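Local coordinates for protein 4-alpha-glucanotransferase (Corynebacterium glutamicum, PDB 5B68) that belongs to the amylomaltase family and is built round a TIM barrel preceded in the chain by an N-terminal beta-sandwich domain, at residues T18-T21 with H27-V30; D333-Q338 with M354-L359; F469-P472 with S476-T479; G567-E572 with D622-L627; L630-H635 with A700-R705. All blocks are in the same frame, centred on the assembly; numbering follows the deposited sequence.

How the contacts relate
In the N-terminal region, contact 1 closes a short beta hairpin across a five-residue turn. Contacts 2, 3 and 4 lie in the region of the TIM-barrel family. Contact 2 joins two successive helices, 307-338 and 349-376. Contact 3 folds the loop after strand 467-472 back onto that strand. Contact 4 spans 49 intervening residues to bring the end of helix 565-569 to the loop before helix 627-639, and contact 5 ties that helix to the last one, 694-702. The loops follow in series, none nested or crossed. Contacts 1 and 3 touch, as do contacts 4 and 5, while contact 2 stands apart, its centre about 34 Å from that of contact 3.

Contact 1: T18-T21 with H27-V30; sequences TSYT and HIEV
Tyr-20 lies side by side with Ile-28, and its ring can be followed outward over the neighbouring strand. From CB the chain turns so that CG sits between the backbone N and the carbonyl carbon (chi1 61°), which lays the ring over Ile-28. On one edge CD2 and CE2 each lie 3.7 Å from Val-30 CG2, near the ring plane, while CE1 is 4.0 Å from Ile-28 CG1. Ile-28 comes over a face, its CB 4.1 Å from the centroid of the Tyr-20 ring in a CH-pi contact. Farther out, Tyr-20 CZ is 3.8 Å from Ile-28 CG2, and at the tip OH still touches that methyl. All this rides on an antiparallel beta hairpin, strands 19-21 and 27-29, in which Tyr-20 and Ile-28 form the hydrogen-bonded pair: Ile-28 N gives to Tyr-20 O at 2.9 Å and Tyr-20 N to Ile-28 O at 3.0 Å. Two residues on, Val-30 N gives to Thr-18 O from above the carbonyl plane. Ser-19 and His-27 share the other face, with Ser-19 CB 3.9 Å from His-27 CE1. On the tyrosine face, Phe-469 meets the Tyr-20 ring edge-to-face, and Thr-481 of strand 481-484 touches both Tyr-20 and Val-30.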
# COMPACT_ATOMS: atom_id res chain seq x y z
N THR A 18 6.49 24.48 8.30
CA THR A 18 7.65 25.23 8.91
C THR A 18 7.94 24.84 10.36
O THR A 18 8.92 25.30 10.97
CB THR A 18 7.40 26.73 8.87
OG1 THR A 18 6.24 27.06 9.64
CG2 THR A 18 7.20 27.20 7.40
N SER A 19 7.03 24.06 10.95
CA SER A 19 7.31 23.41 12.23
C SER A 19 6.42 22.19 12.37
O SER A 19 5.47 22.05 11.64
CB SER A 19 6.97 24.38 13.38
OG SER A 19 5.61 24.80 13.27
N TYR A 20 6.71 21.34 13.35
CA TYR A 20 5.86 20.15 13.59
C TYR A 20 6.08 19.62 15.01
O TYR A 20 7.00 20.08 15.72
CB TYR A 20 6.14 19.07 12.51
CG TYR A 20 7.53 18.58 12.47
CD1 TYR A 20 7.92 17.50 13.23
CD2 TYR A 20 8.49 19.20 11.66
CE1 TYR A 20 9.23 17.05 13.23
CE2 TYR A 20 9.78 18.74 11.64
CZ TYR A 20 10.15 17.70 12.42
OH TYR A 20 11.44 17.28 12.41
N THR A 21 5.26 18.66 15.39
CA THR A 21 5.50 17.93 16.59
C THR A 21 5.94 16.55 16.16
O THR A 21 5.37 15.95 15.26
CB THR A 21 4.26 17.85 17.47
OG1 THR A 21 3.80 19.17 17.74
CG2 THR A 21 4.60 17.17 18.77
N HIS A 27 8.34 19.89 20.12
CA HIS A 27 8.09 20.93 19.11
C HIS A 27 9.36 21.30 18.39
O HIS A 27 10.35 21.64 18.99
CB HIS A 27 7.45 22.19 19.71
CG HIS A 27 6.88 23.12 18.68
ND1 HIS A 27 7.61 24.14 18.12
CD2 HIS A 27 5.67 23.16 18.09
CE1 HIS A 27 6.87 24.78 17.23
NE2 HIS A 27 5.68 24.20 17.20
N ILE A 28 9.31 21.23 17.07
CA ILE A 28 10.47 21.41 16.23
C ILE A 28 10.16 22.54 15.28
O ILE A 28 9.10 22.53 14.65
CB ILE A 28 10.79 20.12 15.41
CG1 ILE A 28 10.99 18.90 16.32
CG2 ILE A 28 12.00 20.33 14.51
CD1 ILE A 28 12.01 19.06 17.43
N GLU A 29 11.06 23.52 15.21
CA GLU A 29 10.98 24.55 14.19
C GLU A 29 11.97 24.12 13.14
O GLU A 29 13.11 23.82 13.43
CB GLU A 29 11.32 25.93 14.72
CG GLU A 29 11.12 27.03 13.67
CD GLU A 29 11.10 28.44 14.29
OE1 GLU A 29 10.61 29.36 13.61
OE2 GLU A 29 11.56 28.62 15.45
N VAL A 30 11.48 24.07 11.92
CA VAL A 30 12.21 23.51 10.82
C VAL A 30 13.26 24.52 10.43
O VAL A 30 12.99 25.73 10.44
CB VAL A 30 11.24 23.19 9.65
CG1 VAL A 30 12.00 22.77 8.41
CG2 VAL A 30 10.26 22.08 10.10

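Contact 2: D333-Q338 with M354-L359; sequences DRETAQ and MFYMWL
Glu-335 and Tyr-356 carry this contact alone, one bond across a helix-loop-helix connection of the 4-alpha-glucanotransferase family region, between consecutive helices 307-338 and 349-376. Tyr-356 OH donates to Glu-335 OE2 at 2.5 Å, a very short hydrogen bond, with the oxygen arriving at the edge of the ring and near its plane. The carboxylate stands almost upright to that ring, the two planes 86° apart. Backbones are well separated here, 10.4 Å from Glu-335 CA to Tyr-356 CA, and long side chains bridge the gap. Glu-335 does so by stretching out: CG lies opposite the backbone N (chi1 171°) and the chain stays extended beyond it. Its CB nevertheless passes 3.6 Å from Tyr-356 OH, and Leu-352 touches the glutamate side chain from the second helix. Around the tyrosine, mostly apolar side chains pack. Phe-355 presents CD2 over the centre of one ring face, 3.8 Å above the plane, and Ala-328, Cys-331 and Pro-226 also press on Tyr-356; together they probably limit how far the ring can turn. Earlier on the glutamate's own helix there is a second polar tie to helix 349-376: Asp-333 OD1 forms a salt bridge with Arg-349 NE.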
# COMPACT_ATOMS: atom_id res chain seq x y z
N ASP A 333 15.31 -2.73 -20.57
CA ASP A 333 16.53 -1.96 -20.42
C ASP A 333 17.40 -2.43 -19.24
O ASP A 333 18.64 -2.42 -19.38
CB ASP A 333 16.27 -0.48 -20.28
CG ASP A 333 15.79 0.15 -21.58
OD1 ASP A 333 15.98 -0.47 -22.65
OD2 ASP A 333 15.18 1.23 -21.48
N ARG A 334 16.79 -2.76 -18.11
CA ARG A 334 17.51 -3.25 -16.95
C ARG A 334 18.14 -4.62 -17.21
O ARG A 334 19.26 -4.87 -16.85
CB ARG A 334 16.59 -3.33 -15.73
CG ARG A 334 16.48 -2.01 -14.97
CD ARG A 334 17.57 -1.89 -13.91
NE ARG A 334 17.73 -3.18 -13.27
CZ ARG A 334 17.53 -3.44 -11.98
NH1 ARG A 334 17.68 -4.67 -11.53
NH2 ARG A 334 17.19 -2.48 -11.14
N GLU A 335 17.39 -5.49 -17.84
CA GLU A 335 17.88 -6.79 -18.22
C GLU A 335 19.13 -6.65 -19.14
O GLU A 335 20.16 -7.31 -18.96
CB GLU A 335 16.81 -7.63 -18.93
CG GLU A 335 17.41 -8.91 -19.50
CD GLU A 335 16.46 -9.90 -20.11
OE1 GLU A 335 16.96 -10.80 -20.82
OE2 GLU A 335 15.24 -9.82 -19.94
N THR A 336 19.00 -5.82 -20.16
CA THR A 336 20.10 -5.66 -21.13
C THR A 336 21.38 -5.09 -20.50
O THR A 336 22.47 -5.52 -20.85
CB THR A 336 19.62 -4.82 -22.30
OG1 THR A 336 18.48 -5.49 -22.89
CG2 THR A 336 20.77 -4.61 -23.27
N ALA A 337 21.24 -4.12 -19.58
CA ALA A 337 22.34 -3.52 -18.84
C ALA A 337 23.05 -4.49 -17.90
O ALA A 337 24.26 -4.33 -17.69
CB ALA A 337 21.85 -2.32 -18.02
N GLN A 338 22.30 -5.46 -17.33
CA GLN A 338 22.85 -6.45 -16.39
C GLN A 338 23.33 -7.71 -17.05
O GLN A 338 24.10 -8.44 -16.46
CB GLN A 338 21.81 -6.86 -15.33
CG GLN A 338 21.58 -5.76 -14.32
CD GLN A 338 20.39 -6.05 -13.41
OE1 GLN A 338 19.42 -5.31 -13.43
NE2 GLN A 338 20.47 -7.15 -12.62
N MET A 354 7.98 -7.01 -25.03
CA MET A 354 6.79 -7.81 -25.18
C MET A 354 6.72 -8.93 -24.13
O MET A 354 5.64 -9.25 -23.64
CB MET A 354 6.72 -8.39 -26.56
CG MET A 354 5.43 -9.12 -26.83
SD MET A 354 3.90 -8.19 -26.70
CE MET A 354 3.92 -7.27 -28.24
N PHE A 355 7.89 -9.54 -23.87
CA PHE A 355 8.03 -10.58 -22.83
C PHE A 355 7.62 -10.03 -21.47
O PHE A 355 6.86 -10.70 -20.75
CB PHE A 355 9.45 -11.05 -22.76
CG PHE A 355 9.73 -11.97 -21.58
CD1 PHE A 355 9.30 -13.30 -21.62
CD2 PHE A 355 10.46 -11.50 -20.51
CE1 PHE A 355 9.58 -14.14 -20.54
CE2 PHE A 355 10.75 -12.34 -19.46
CZ PHE A 355 10.30 -13.67 -19.51
N TYR A 356 8.06 -8.82 -21.14
CA TYR A 356 7.67 -8.26 -19.81
C TYR A 356 6.21 -7.87 -19.76
O TYR A 356 5.54 -7.98 -18.70
CB TYR A 356 8.64 -7.19 -19.35
CG TYR A 356 9.99 -7.73 -19.04
CD1 TYR A 356 10.20 -8.47 -17.88
CD2 TYR A 356 11.10 -7.54 -19.93
CE1 TYR A 356 11.42 -9.00 -17.57
CE2 TYR A 356 12.34 -8.06 -19.62
CZ TYR A 356 12.50 -8.79 -18.42
OH TYR A 356 13.73 -9.31 -18.04
N MET A 357 5.65 -7.48 -20.89
CA MET A 357 4.19 -7.25 -20.99
C MET A 357 3.42 -8.53 -20.74
O MET A 357 2.41 -8.61 -19.96
CB MET A 357 3.82 -6.60 -22.32
CG MET A 357 4.43 -5.21 -22.47
SD MET A 357 4.20 -4.58 -24.19
CE MET A 357 2.49 -4.19 -24.08
N TRP A 358 3.93 -9.61 -21.34
CA TRP A 358 3.28 -10.88 -21.27
C TRP A 358 3.30 -11.41 -19.84
O TRP A 358 2.29 -11.96 -19.39
CB TRP A 358 3.98 -11.83 -22.27
CG TRP A 358 3.56 -13.25 -22.28
CD1 TRP A 358 2.48 -13.75 -22.81
CD2 TRP A 358 4.32 -14.34 -21.74
NE1 TRP A 358 2.47 -15.13 -22.68
CE2 TRP A 358 3.61 -15.50 -22.02
CE3 TRP A 358 5.54 -14.43 -21.09
CZ2 TRP A 358 4.05 -16.78 -21.62
CZ3 TRP A 358 6.01 -15.73 -20.71
CH2 TRP A 358 5.24 -16.87 -20.97
N LEU A 359 4.44 -11.24 -19.13
CA LEU A 359 4.47 -11.61 -17.68
C LEU A 359 3.37 -10.92 -16.87
O LEU A 359 2.76 -11.55 -16.03
CB LEU A 359 5.78 -11.23 -17.03
CG LEU A 359 6.99 -12.02 -17.55
CD1 LEU A 359 8.26 -11.68 -16.80
CD2 LEU A 359 6.72 -13.51 -17.53

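Contact 3: F469-P472 with S476-T479; sequences FVMP and SPAT
Met-471 and Pro-477 lie side by side, both side chains pointing the same way. The methionine leaves the strand with CG between the backbone N and the carbonyl carbon (chi1 66°) and bends again at chi3, so that its thioether runs along the proline instead of away from it. SD comes to 3.6 Å from Pro-477 CA and 3.8 Å from Pro-477 CG, and the terminal methyl CE carries on to Pro-477 CB, also at 3.8 Å. Phe-469 is turned differently, with CG swung opposite its backbone N (chi1 -169°). The far end of its ring then meets the backbone of Pro-477: CZ is 3.2 Å from Pro-477 O, which lies at the ring edge and in its plane, where the slightly positive ring hydrogens point. At the other end of the contact, Pro-472 CD packs 3.9 Å from Thr-479 OG1. An ST turn helps shape the loop, Ser-476 OG accepting from Ala-478 N at 3.2 Å, and Thr-479 N bonds back to Ser-476 O; a 3-10 segment begins at Pro-477. Strand 467-472 is an inner strand of a four-stranded antiparallel sheet, between strands 409-413 and 481-484; the loop is the link to the latter, and helix 32-41 covers Val-470 and Pro-472 through Ile-38.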
# COMPACT_ATOMS: atom_id res chain seq x y z
N PHE A 469 5.99 12.92 5.82
CA PHE A 469 7.26 13.39 6.35
C PHE A 469 8.36 13.06 5.40
O PHE A 469 8.53 11.91 5.08
CB PHE A 469 7.53 12.76 7.71
CG PHE A 469 8.66 13.39 8.43
CD1 PHE A 469 8.51 14.61 9.07
CD2 PHE A 469 9.90 12.79 8.43
CE1 PHE A 469 9.59 15.21 9.71
CE2 PHE A 469 10.99 13.39 9.06
CZ PHE A 469 10.84 14.58 9.70
N VAL A 470 9.08 14.08 4.95
CA VAL A 470 10.15 13.94 3.97
C VAL A 470 11.40 14.65 4.46
O VAL A 470 11.31 15.70 5.13
CB VAL A 470 9.74 14.54 2.58
CG1 VAL A 470 8.60 13.74 1.99
CG2 VAL A 470 9.32 15.99 2.66
N MET A 471 12.55 14.18 3.98
CA MET A 471 13.82 14.80 4.28
C MET A 471 14.58 14.96 3.00
O MET A 471 14.34 14.23 2.05
CB MET A 471 14.58 13.90 5.26
CG MET A 471 14.96 12.56 4.63
SD MET A 471 15.10 11.24 5.83
CE MET A 471 13.35 11.07 6.19
N PRO A 472 15.46 15.98 2.89
CA PRO A 472 16.30 16.04 1.69
C PRO A 472 17.04 14.72 1.54
O PRO A 472 17.45 14.12 2.54
CB PRO A 472 17.27 17.17 2.02
CG PRO A 472 16.56 18.01 2.99
CD PRO A 472 15.73 17.10 3.83
N SER A 476 19.67 13.02 7.41
CA SER A 476 19.01 12.48 8.59
C SER A 476 17.53 12.86 8.61
O SER A 476 17.13 14.00 8.25
CB SER A 476 19.66 13.07 9.85
OG SER A 476 18.98 12.67 11.04
N PRO A 477 16.71 11.95 9.11
CA PRO A 477 15.29 12.28 9.29
C PRO A 477 15.01 13.45 10.24
O PRO A 477 13.98 14.12 10.12
CB PRO A 477 14.69 10.98 9.78
CG PRO A 477 15.66 9.90 9.33
CD PRO A 477 16.99 10.50 9.23
N ALA A 478 15.90 13.69 11.21
CA ALA A 478 15.84 14.90 12.04
C ALA A 478 15.78 16.20 11.26
O ALA A 478 15.30 17.18 11.79
CB ALA A 478 17.06 14.96 13.03
N THR A 479 16.28 16.21 10.02
CA THR A 479 16.27 17.35 9.13
C THR A 479 15.01 17.48 8.27
O THR A 479 14.94 18.40 7.47
CB THR A 479 17.50 17.42 8.23
OG1 THR A 479 17.49 16.40 7.21
CG2 THR A 479 18.77 17.27 9.11

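Contact 4: G567-E572 with D622-L627; sequences GYLEGE and DQRGEL
Leu-569 O, the carbonyl that Arg-624 reaches, lies where the backbone leaves helix 565-569 through a Schellman motif, with Gly-571 at positive phi (75°) and closing bonds from Glu-572 N to Gly-567 O and from Gly-571 N to Tyr-568 O. Arg-624 bends at chi3 (-49°) and brings the edge of its guanidinium to that carbonyl. Its NH2 donates to Leu-569 O at 2.9 Å, a weak bond because the N-H points well aside (125°). Arg-621 NH2 binds the same oxygen, so two arginines meet at the C-terminal end of the helix, where carbonyls lack the N-H partners of a next turn. The rest of the Arg-624 head has its own partners: NH1 binds Gln-598 OE1, and NE holds Arg-621 O. Beside these polar groups, Leu-569 CD2 packs 3.9 Å from Arg-624 NH2. Its other methyl, CD1, faces Leu-627 CD2 at 3.7 Å, the two leucines crossing at a slant. Glu-570 adds a looser touch, OE2 lying 4.3 Å from Leu-627 CG. Leu-627 opens helix 627-639, for which Glu-626 is the N-cap, and helix 587-607 contributes Gln-598 against Leu-569 and Leu-602 against Arg-624. The contact thus sits where the end of one helix, the start of another and a third helix come together.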
# COMPACT_ATOMS: atom_id res chain seq x y z
N GLY A 567 4.96 -16.75 20.06
CA GLY A 567 6.25 -16.10 20.45
C GLY A 567 6.08 -14.93 21.38
O GLY A 567 6.80 -14.81 22.40
N TYR A 568 5.09 -14.09 21.08
CA TYR A 568 4.81 -12.90 21.84
C TYR A 568 4.44 -13.26 23.29
O TYR A 568 4.92 -12.66 24.21
CB TYR A 568 3.67 -12.12 21.20
CG TYR A 568 3.56 -10.73 21.67
CD1 TYR A 568 3.05 -10.43 22.92
CD2 TYR A 568 4.02 -9.67 20.89
CE1 TYR A 568 2.95 -9.14 23.37
CE2 TYR A 568 3.90 -8.36 21.34
CZ TYR A 568 3.39 -8.10 22.59
OH TYR A 568 3.26 -6.81 23.07
N LEU A 569 3.56 -14.25 23.48
CA LEU A 569 3.24 -14.75 24.84
C LEU A 569 4.48 -15.15 25.65
O LEU A 569 4.46 -15.00 26.88
CB LEU A 569 2.27 -15.95 24.75
CG LEU A 569 0.81 -15.56 24.41
CD1 LEU A 569 -0.05 -16.74 23.91
CD2 LEU A 569 0.11 -14.85 25.55
N GLU A 570 5.52 -15.65 24.98
CA GLU A 570 6.70 -16.17 25.65
C GLU A 570 7.86 -15.15 25.70
O GLU A 570 9.00 -15.53 25.96
CB GLU A 570 7.08 -17.56 25.06
CG GLU A 570 6.17 -18.68 25.60
CD GLU A 570 5.87 -19.82 24.61
OE1 GLU A 570 6.85 -20.52 24.23
OE2 GLU A 570 4.66 -20.03 24.23
N GLY A 571 7.55 -13.87 25.47
CA GLY A 571 8.53 -12.80 25.41
C GLY A 571 9.42 -12.65 24.19
O GLY A 571 10.37 -11.91 24.25
N GLU A 572 9.11 -13.30 23.06
CA GLU A 572 10.02 -13.26 21.87
C GLU A 572 10.27 -11.87 21.25
O GLU A 572 11.34 -11.63 20.68
CB GLU A 572 9.54 -14.26 20.79
CG GLU A 572 10.28 -14.26 19.43
CD GLU A 572 11.67 -14.91 19.47
OE1 GLU A 572 12.33 -14.93 20.55
OE2 GLU A 572 12.12 -15.39 18.40
N ASP A 622 4.55 -18.87 32.74
CA ASP A 622 4.19 -20.21 32.33
C ASP A 622 3.04 -20.81 33.19
O ASP A 622 2.71 -21.97 33.03
CB ASP A 622 5.45 -21.11 32.25
CG ASP A 622 6.02 -21.50 33.62
OD1 ASP A 622 5.62 -20.87 34.64
OD2 ASP A 622 6.86 -22.43 33.66
N GLN A 623 2.41 -19.97 34.00
CA GLN A 623 1.25 -20.33 34.80
C GLN A 623 -0.10 -19.76 34.34
O GLN A 623 -1.02 -19.71 35.12
CB GLN A 623 1.49 -19.91 36.25
CG GLN A 623 2.62 -20.64 36.94
CD GLN A 623 3.00 -20.03 38.28
OE1 GLN A 623 2.38 -19.08 38.74
NE2 GLN A 623 4.02 -20.59 38.90
N ARG A 624 -0.21 -19.28 33.11
CA ARG A 624 -1.41 -18.52 32.64
C ARG A 624 -2.36 -19.38 31.78
O ARG A 624 -3.46 -18.94 31.44
CB ARG A 624 -0.97 -17.26 31.86
CG ARG A 624 -0.14 -16.29 32.72
CD ARG A 624 0.55 -15.14 31.97
NE ARG A 624 1.27 -15.65 30.80
CZ ARG A 624 1.59 -14.90 29.73
NH1 ARG A 624 1.29 -13.63 29.66
NH2 ARG A 624 2.23 -15.46 28.74
N GLY A 625 -1.95 -20.62 31.49
CA GLY A 625 -2.73 -21.55 30.68
C GLY A 625 -1.84 -22.07 29.59
O GLY A 625 -0.76 -21.53 29.34
N GLU A 626 -2.32 -23.09 28.90
CA GLU A 626 -1.64 -23.66 27.76
C GLU A 626 -1.68 -22.69 26.59
O GLU A 626 -2.57 -21.88 26.49
CB GLU A 626 -2.36 -24.92 27.33
CG GLU A 626 -2.46 -25.98 28.39
CD GLU A 626 -1.39 -27.01 28.22
OE1 GLU A 626 -0.22 -26.68 28.49
OE2 GLU A 626 -1.71 -28.13 27.78
N LEU A 627 -0.75 -22.83 25.65
CA LEU A 627 -0.68 -21.90 24.55
C LEU A 627 -2.00 -21.88 23.80
O LEU A 627 -2.53 -20.83 23.54
CB LEU A 627 0.40 -22.39 23.58
CG LEU A 627 1.00 -21.48 22.50
CD1 LEU A 627 1.00 -22.10 21.12
CD2 LEU A 627 0.42 -20.09 22.49

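Contact 5: L630-H635 with A700-R705; sequences LLEGLH and AKASKR
Glu-632 and His-635 both leave their helix with CG opposite the carbonyl carbon (chi1 -81° and -73°), and this lays the base of each side chain along the end of helix 694-702. Ala-702 meets both. Its methyl points toward the facing helix, CB lying 3.5 Å from Glu-632 O and 3.8 Å from Glu-632 CA, so it rests on the backbone as much as on side chains. Glu-632 CB and CG each pass about 4.1 Å from Ala-702 CB, and His-635 CB is only slightly farther from the same methyl. One residue on, Ser-703 tucks in beside the histidine, its OG 3.4 Å from His-635 CB. Consistent with the small Ala-702 and Ser-703, the chains come close: Glu-632 CA to Ala-702 CA and His-635 CA to Ser-703 CA are both 5.3 Å.

The polar ends turn to partners around the contact. Glu-632 OE2 makes a salt bridge with Arg-698 NE, one turn before Ala-702, and Ser-703 OG bonds to Val-699 O of helix 694-702. Thr-636 OG1 binds Glu-632 O and, weakly, Ala-702 O, while Val-648 of the barrel strand 645-649 touches both His-635 and Ser-703. The chemistry therefore divides: between the facing surfaces the Ala-702 methyl rests on the Glu-632 backbone and the bases of Glu-632 and His-635, whereas the charged link between the two helices comes from Arg-698, at the flank.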
# COMPACT_ATOMS: atom_id res chain seq x y z
N LEU A 630 -4.69 -19.82 25.55
CA LEU A 630 -4.46 -18.38 25.47
C LEU A 630 -4.79 -17.88 24.07
O LEU A 630 -5.47 -16.88 23.94
CB LEU A 630 -3.04 -18.07 25.86
CG LEU A 630 -2.75 -18.31 27.35
CD1 LEU A 630 -1.26 -18.39 27.58
CD2 LEU A 630 -3.36 -17.25 28.20
N LEU A 631 -4.34 -18.61 23.06
CA LEU A 631 -4.75 -18.30 21.68
C LEU A 631 -6.24 -18.28 21.50
O LEU A 631 -6.81 -17.39 20.92
CB LEU A 631 -4.14 -19.29 20.73
CG LEU A 631 -2.66 -19.15 20.52
CD1 LEU A 631 -2.14 -20.35 19.82
CD2 LEU A 631 -2.31 -17.86 19.75
N GLU A 632 -6.92 -19.29 22.02
CA GLU A 632 -8.36 -19.33 21.93
C GLU A 632 -8.96 -18.09 22.60
O GLU A 632 -9.89 -17.48 22.08
CB GLU A 632 -8.90 -20.61 22.61
CG GLU A 632 -8.82 -21.84 21.76
CD GLU A 632 -9.11 -23.14 22.55
OE1 GLU A 632 -8.81 -23.23 23.76
OE2 GLU A 632 -9.58 -24.08 21.90
N GLY A 633 -8.49 -17.76 23.81
CA GLY A 633 -9.07 -16.65 24.56
C GLY A 633 -8.88 -15.28 23.88
O GLY A 633 -9.79 -14.49 23.78
N LEU A 634 -7.70 -15.05 23.35
CA LEU A 634 -7.42 -13.76 22.64
C LEU A 634 -8.24 -13.66 21.37
O LEU A 634 -8.68 -12.58 20.98
CB LEU A 634 -5.93 -13.62 22.36
CG LEU A 634 -5.02 -13.53 23.63
CD1 LEU A 634 -3.57 -13.55 23.21
CD2 LEU A 634 -5.39 -12.37 24.50
N HIS A 635 -8.41 -14.79 20.69
CA HIS A 635 -9.16 -14.76 19.45
C HIS A 635 -10.65 -14.59 19.67
O HIS A 635 -11.33 -13.87 18.95
CB HIS A 635 -8.82 -15.98 18.60
CG HIS A 635 -7.47 -15.90 17.99
ND1 HIS A 635 -7.26 -15.37 16.73
CD2 HIS A 635 -6.24 -16.15 18.50
CE1 HIS A 635 -5.97 -15.36 16.46
NE2 HIS A 635 -5.33 -15.85 17.51
N ALA A 700 -9.55 -21.37 14.66
CA ALA A 700 -10.67 -21.05 13.73
C ALA A 700 -12.02 -20.99 14.44
O ALA A 700 -12.79 -20.05 14.26
CB ALA A 700 -10.73 -21.98 12.56
N LYS A 701 -12.29 -21.96 15.30
CA LYS A 701 -13.56 -21.95 16.05
C LYS A 701 -13.67 -20.78 17.00
O LYS A 701 -14.75 -20.19 17.11
CB LYS A 701 -13.75 -23.26 16.87
CG LYS A 701 -14.13 -24.42 15.99
CD LYS A 701 -14.68 -25.61 16.80
CE LYS A 701 -14.81 -26.86 15.90
NZ LYS A 701 -13.50 -27.44 15.48
N ALA A 702 -12.58 -20.48 17.70
CA ALA A 702 -12.49 -19.34 18.62
C ALA A 702 -12.67 -18.01 17.92
O ALA A 702 -13.13 -17.03 18.53
CB ALA A 702 -11.17 -19.39 19.42
N SER A 703 -12.38 -17.97 16.61
CA SER A 703 -12.51 -16.70 15.86
C SER A 703 -13.85 -16.49 15.20
O SER A 703 -14.06 -15.46 14.57
CB SER A 703 -11.38 -16.63 14.80
OG SER A 703 -10.11 -16.77 15.50
N LYS A 704 -14.75 -17.47 15.32
CA LYS A 704 -15.98 -17.40 14.56
C LYS A 704 -16.83 -16.27 15.06
O LYS A 704 -16.87 -16.02 16.24
CB LYS A 704 -16.70 -18.76 14.53
CG LYS A 704 -16.16 -19.63 13.43
CD LYS A 704 -17.07 -20.79 13.12
CE LYS A 704 -16.50 -21.65 12.01
NZ LYS A 704 -16.97 -23.06 12.17
N ARG A 705 -17.51 -15.56 14.18
CA ARG A 705 -18.25 -14.39 14.66
C ARG A 705 -19.75 -14.56 14.85
O ARG A 705 -20.35 -13.78 15.60
CB ARG A 705 -17.94 -13.20 13.79
CG ARG A 705 -16.42 -13.08 13.75
CD ARG A 705 -16.05 -11.69 13.36
NE ARG A 705 -16.18 -10.70 14.41
CZ ARG A 705 -16.19 -9.38 14.22
NH1 ARG A 705 -16.35 -8.52 15.25
NH2 ARG A 705 -16.05 -8.87 13.00